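Local coordinates for surface layer protein (Geobacillus stearothermophilus, PDB 4UJ8) that self-assembles into the surface layer that coats the bacterial cell and binds calcium ions, this piece spanning its domains 6 and 7, at residues A213-L218 against T234-A239; K126-I131 against L146-I151. All coordinates share one frame; numbering follows the deposited sequence.

In the fold
Both contacts belong to the second, C-terminal domain of this two-domain piece and meet at strand 231-237. Contact 1 pairs that strand with 214-222 in regular antiparallel fashion; contact 2 lies where the chain leaves a two-stranded sheet (123-126 with 149-152) and enters 130-132, which runs parallel to 231-237 on its other side. Backbone bonds from Ile131 to Thr234 and Lys236 join the two. Each is partly buried: in contact 1, valine and leucine side chains are covered while threonines and a lysine stay outside; in contact 2, Asn148 is buried and the lysines lie nearer the surface. Main-chain pairing dominates contact 1, whereas a side-chain amide does much of the bonding in contact 2.

Contact 1: A213-L218 against T234-A239; sequences AGTVTL and TVKAPA
The antiparallel hairpin of strands 214-222 and 231-237 closes the C-terminal end of the domain, and Gly214 and Val216 pair here with Ala237 and Val235. Each pair exchanges two backbone hydrogen bonds; the shortest are Ala237 N to Gly214 O and Val235 N to Val216 O, both 2.7 Å. Thr215-Lys236 between them and Thr217-Thr234 beyond Val216-Val235 form non-hydrogen-bonded pairs on the outer face. There the methyl CG2 of Thr215 meets CG2 of Thr234 at 3.6 Å. In both, OG1 sits beside the backbone N (chi1 -62° and -58°), which leaves CG2 anti to that N and facing the other strand. Lys236 passes its CG beside Thr215 OG1 (3.6 Å) before its extended chain leads away. On the buried face Val235 CG2 packs against Leu218 CD1 at 3.9 Å; Ile182 and Ser184 of strand 179-184 and Ile131 of strand 130-132 continue this layer. Gly214 has phi 161°, where a CB would strike the preceding carbonyl oxygen. Beyond it Ala213 CB touches Ala239 CB at 3.7 Å. One wet and one dry face suits a hairpin at the centre of a sheet whose inner side packs into a beta-sandwich core, consistent with an immunoglobulin-like domain.

Contact 2: K126-I131 against L146-I151; sequences KKADLI and LANLDI
The carboxamide of Asn148 has Ile131 CG2 directly over one face, 3.8 Å from Asn148 CG, while Lys126 CB and Lys127 CB lie toward the other face, displaced beyond its edge. Its polar edge grips the backbone of Ala128: ND2 gives an almost straight bond to Ala128 O (2.9 Å, 178° at the hydrogen), with the acceptor lying in the amide plane, and OD1 accepts from Ala128 N, which is tilted from that plane. This is the crossover between sheets: Lys126 and Leu149 end the antiparallel pairing of strands 123-126 and 149-152, and the chain then bends into strand 130-132, as in the strand switch of immunoglobulin-like sandwiches. The amide thus takes over where main-chain pairing stops. CG of Asn148 stands anti to the backbone N (chi1 -166°), which carries the amide to the bend, while its backbone O receives Lys127 N at 2.8 Å. A leucine in its place would probably leave Ala128 N and O without their mates and the bend freer to move. Lys126 turns away, its NZ bonded to Ala232 O and weakly to Asp129. Extended Lys127 crosses Asp150 at about a right angle, CE 3.3 Å from Asp150 OD2; its ammonium makes only a long salt bridge to Asp150 OD1 (3.9 Å) but donates to Ala147 O, with NZ 3.1 Å from that oxygen.

Contact 1: A213-L218 against T234-A239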
loop_
_atom_site.group_PDB
_atom_site.type_symbol
_atom_site.label_atom_id
_atom_site.label_comp_id
_atom_site.label_asym_id
_atom_site.label_seq_id
_atom_site.Cartn_x
_atom_site.Cartn_y
_atom_site.Cartn_z
ATOM N N ALA A 213 -4.532 39.218 -10.979
ATOM C CA ALA A 213 -5.852 38.894 -11.504
ATOM C C ALA A 213 -5.741 38.379 -12.927
ATOM O O ALA A 213 -4.907 38.849 -13.695
ATOM C CB ALA A 213 -6.767 40.108 -11.452
ATOM N N GLY A 214 -6.575 37.406 -13.275
ATOM C CA GLY A 214 -6.569 36.876 -14.625
ATOM C C GLY A 214 -7.223 35.520 -14.750
ATOM O O GLY A 214 -7.885 35.042 -13.831
ATOM N N THR A 215 -7.034 34.902 -15.909
ATOM C CA THR A 215 -7.664 33.630 -16.198
ATOM C C THR A 215 -6.637 32.715 -16.809
ATOM O O THR A 215 -5.937 33.098 -17.749
ATOM C CB THR A 215 -8.867 33.803 -17.148
ATOM O OG1 THR A 215 -9.853 34.619 -16.503
ATOM C CG2 THR A 215 -9.485 32.452 -17.497
ATOM N N VAL A 216 -6.533 31.508 -16.263
ATOM C CA VAL A 216 -5.590 30.523 -16.767
ATOM C C VAL A 216 -6.262 29.181 -16.939
ATOM O O VAL A 216 -7.328 28.933 -16.386
ATOM C CB VAL A 216 -4.384 30.328 -15.828
ATOM C CG1 VAL A 216 -3.515 31.556 -15.802
ATOM C CG2 VAL A 216 -4.845 29.966 -14.415
ATOM N N THR A 217 -5.619 28.316 -17.714
ATOM C CA THR A 217 -6.001 26.917 -17.773
ATOM C C THR A 217 -4.971 26.147 -16.988
ATOM O O THR A 217 -3.778 26.268 -17.256
ATOM C CB THR A 217 -6.053 26.395 -19.210
ATOM O OG1 THR A 217 -7.074 27.101 -19.917
ATOM C CG2 THR A 217 -6.352 24.897 -19.233
ATOM N N LEU A 218 -5.428 25.386 -15.993
ATOM C CA LEU A 218 -4.560 24.493 -15.251
ATOM C C LEU A 218 -4.754 23.074 -15.764
ATOM O O LEU A 218 -5.877 22.571 -15.807
ATOM C CB LEU A 218 -4.856 24.562 -13.749
ATOM C CG LEU A 218 -4.583 25.904 -13.058
ATOM C CD1 LEU A 218 -4.729 25.776 -11.541
ATOM C CD2 LEU A 218 -3.196 26.417 -13.405
ATOM N N THR A 234 -10.128 25.499 -16.333
ATOM C CA THR A 234 -9.948 26.940 -16.447
ATOM C C THR A 234 -10.256 27.593 -15.105
ATOM O O THR A 234 -11.283 27.300 -14.492
ATOM C CB THR A 234 -10.853 27.542 -17.537
ATOM O OG1 THR A 234 -10.566 26.920 -18.798
ATOM C CG2 THR A 234 -10.636 29.050 -17.650
ATOM N N VAL A 235 -9.365 28.468 -14.652
ATOM C CA VAL A 235 -9.538 29.147 -13.375
ATOM C C VAL A 235 -9.624 30.647 -13.607
ATOM O O VAL A 235 -8.693 31.235 -14.145
ATOM C CB VAL A 235 -8.375 28.864 -12.404
ATOM C CG1 VAL A 235 -8.596 29.612 -11.084
ATOM C CG2 VAL A 235 -8.215 27.353 -12.150
ATOM N N LYS A 236 -10.725 31.266 -13.202
ATOM C CA LYS A 236 -10.778 32.722 -13.230
ATOM C C LYS A 236 -10.497 33.322 -11.862
ATOM O O LYS A 236 -11.161 33.001 -10.878
ATOM C CB LYS A 236 -12.127 33.226 -13.729
ATOM C CG LYS A 236 -12.184 34.745 -13.757
ATOM C CD LYS A 236 -13.414 35.270 -14.460
ATOM C CE LYS A 236 -13.298 36.767 -14.688
ATOM N NZ LYS A 236 -14.510 37.308 -15.383
ATOM N N ALA A 237 -9.506 34.204 -11.818
ATOM C CA ALA A 237 -9.154 34.907 -10.596
ATOM C C ALA A 237 -9.437 36.390 -10.805
ATOM O O ALA A 237 -8.571 37.136 -11.251
ATOM C CB ALA A 237 -7.687 34.660 -10.234
ATOM N N PRO A 238 -10.675 36.816 -10.507
ATOM C CA PRO A 238 -11.130 38.172 -10.838
ATOM C C PRO A 238 -10.430 39.243 -10.001
ATOM O O PRO A 238 -9.850 38.917 -8.958
ATOM C CB PRO A 238 -12.631 38.126 -10.534
ATOM C CG PRO A 238 -12.783 37.047 -9.522
ATOM C CD PRO A 238 -11.714 36.028 -9.822
ATOM N N ALA A 239 -10.484 40.493 -10.462
ATOM C CA ALA A 239 -9.821 41.606 -9.786
ATOM C C ALA A 239 -10.741 42.268 -8.767
ATOM O O ALA A 239 -11.949 42.356 -8.979
ATOM C CB ALA A 239 -9.336 42.629 -10.801
#

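Contact 2: K126-I131 against L146-I151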
loop_
_atom_site.group_PDB
_atom_site.type_symbol
_atom_site.label_atom_id
_atom_site.label_comp_id
_atom_site.label_asym_id
_atom_site.label_seq_id
_atom_site.Cartn_x
_atom_site.Cartn_y
_atom_site.Cartn_z
ATOM N N LYS A 126 -13.067 15.702 -13.405
ATOM C CA LYS A 126 -13.470 17.066 -13.099
ATOM C C LYS A 126 -14.984 17.200 -13.195
ATOM O O LYS A 126 -15.638 16.515 -13.989
ATOM C CB LYS A 126 -12.785 18.086 -14.032
ATOM C CG LYS A 126 -13.217 18.017 -15.499
ATOM C CD LYS A 126 -12.497 19.060 -16.359
ATOM C CE LYS A 126 -12.720 18.765 -17.854
ATOM N NZ LYS A 126 -12.128 19.784 -18.771
ATOM N N LYS A 127 -15.533 18.084 -12.371
ATOM C CA LYS A 127 -16.968 18.329 -12.333
ATOM C C LYS A 127 -17.352 19.384 -13.368
ATOM O O LYS A 127 -18.272 19.191 -14.160
ATOM C CB LYS A 127 -17.398 18.775 -10.934
ATOM C CG LYS A 127 -17.178 17.732 -9.851
ATOM C CD LYS A 127 -17.498 18.301 -8.468
ATOM C CE LYS A 127 -17.472 17.217 -7.404
ATOM N NZ LYS A 127 -17.584 17.776 -6.029
ATOM N N ALA A 128 -16.638 20.503 -13.354
ATOM C CA ALA A 128 -16.892 21.585 -14.298
ATOM C C ALA A 128 -15.610 21.969 -15.041
ATOM O O ALA A 128 -14.504 21.683 -14.580
ATOM C CB ALA A 128 -17.482 22.797 -13.571
ATOM N N ASP A 129 -15.759 22.602 -16.198
ATOM C CA ASP A 129 -14.606 23.015 -16.996
ATOM C C ASP A 129 -13.970 24.290 -16.464
ATOM O O ASP A 129 -12.818 24.591 -16.760
ATOM C CB ASP A 129 -15.014 23.235 -18.455
ATOM C CG ASP A 129 -15.363 21.947 -19.161
ATOM O OD1 ASP A 129 -15.098 20.865 -18.599
ATOM O OD2 ASP A 129 -15.896 22.020 -20.290
ATOM N N LEU A 130 -14.748 25.040 -15.696
ATOM C CA LEU A 130 -14.336 26.346 -15.202
ATOM C C LEU A 130 -14.592 26.478 -13.704
ATOM O O LEU A 130 -15.621 26.028 -13.204
ATOM C CB LEU A 130 -15.090 27.453 -15.959
ATOM C CG LEU A 130 -15.078 28.865 -15.374
ATOM C CD1 LEU A 130 -13.689 29.485 -15.463
ATOM C CD2 LEU A 130 -16.105 29.748 -16.066
ATOM N N ILE A 131 -13.667 27.102 -12.986
ATOM C CA ILE A 131 -13.988 27.596 -11.650
ATOM C C ILE A 131 -13.596 29.057 -11.504
ATOM O O ILE A 131 -12.657 29.529 -12.145
ATOM C CB ILE A 131 -13.305 26.792 -10.548
ATOM C CG1 ILE A 131 -11.795 26.769 -10.754
ATOM C CG2 ILE A 131 -13.869 25.379 -10.510
ATOM C CD1 ILE A 131 -11.028 26.169 -9.566
ATOM N N LEU A 146 -9.699 21.423 -5.941
ATOM C CA LEU A 146 -9.930 20.094 -5.357
ATOM C C LEU A 146 -11.427 19.807 -5.255
ATOM O O LEU A 146 -11.876 18.696 -5.517
ATOM C CB LEU A 146 -9.273 19.986 -3.975
ATOM C CG LEU A 146 -9.165 18.607 -3.323
ATOM C CD1 LEU A 146 -8.301 17.660 -4.151
ATOM C CD2 LEU A 146 -8.619 18.703 -1.899
ATOM N N ALA A 147 -12.202 20.816 -4.877
ATOM C CA ALA A 147 -13.646 20.680 -4.822
ATOM C C ALA A 147 -14.234 20.378 -6.208
ATOM O O ALA A 147 -15.341 19.858 -6.309
ATOM C CB ALA A 147 -14.271 21.947 -4.239
ATOM N N ASN A 148 -13.483 20.696 -7.263
ATOM C CA ASN A 148 -13.940 20.472 -8.632
ATOM C C ASN A 148 -13.530 19.096 -9.154
ATOM O O ASN A 148 -13.755 18.780 -10.321
ATOM C CB ASN A 148 -13.395 21.571 -9.557
ATOM C CG ASN A 148 -14.100 21.612 -10.921
ATOM O OD1 ASN A 148 -15.326 21.635 -11.006
ATOM N ND2 ASN A 148 -13.313 21.617 -11.987
ATOM N N LEU A 149 -12.920 18.281 -8.292
ATOM C CA LEU A 149 -12.514 16.933 -8.678
ATOM C C LEU A 149 -13.268 15.871 -7.885
ATOM O O LEU A 149 -13.605 16.067 -6.716
ATOM C CB LEU A 149 -11.012 16.743 -8.479
ATOM C CG LEU A 149 -10.043 17.633 -9.279
ATOM C CD1 LEU A 149 -8.622 17.413 -8.749
ATOM C CD2 LEU A 149 -10.120 17.333 -10.755
ATOM N N ASP A 150 -13.525 14.741 -8.534
ATOM C CA ASP A 150 -13.988 13.544 -7.851
ATOM C C ASP A 150 -12.897 12.494 -7.963
ATOM O O ASP A 150 -12.337 12.275 -9.044
ATOM C CB ASP A 150 -15.302 13.042 -8.446
ATOM C CG ASP A 150 -16.497 13.841 -7.965
ATOM O OD1 ASP A 150 -16.634 14.040 -6.738
ATOM O OD2 ASP A 150 -17.298 14.274 -8.816
ATOM N N ILE A 151 -12.558 11.877 -6.833
ATOM C CA ILE A 151 -11.548 10.832 -6.794
ATOM C C ILE A 151 -12.219 9.550 -6.314
ATOM O O ILE A 151 -12.926 9.566 -5.302
ATOM C CB ILE A 151 -10.368 11.200 -5.864
ATOM C CG1 ILE A 151 -9.742 12.534 -6.286
ATOM C CG2 ILE A 151 -9.302 10.100 -5.866
ATOM C CD1 ILE A 151 -8.581 12.984 -5.420
#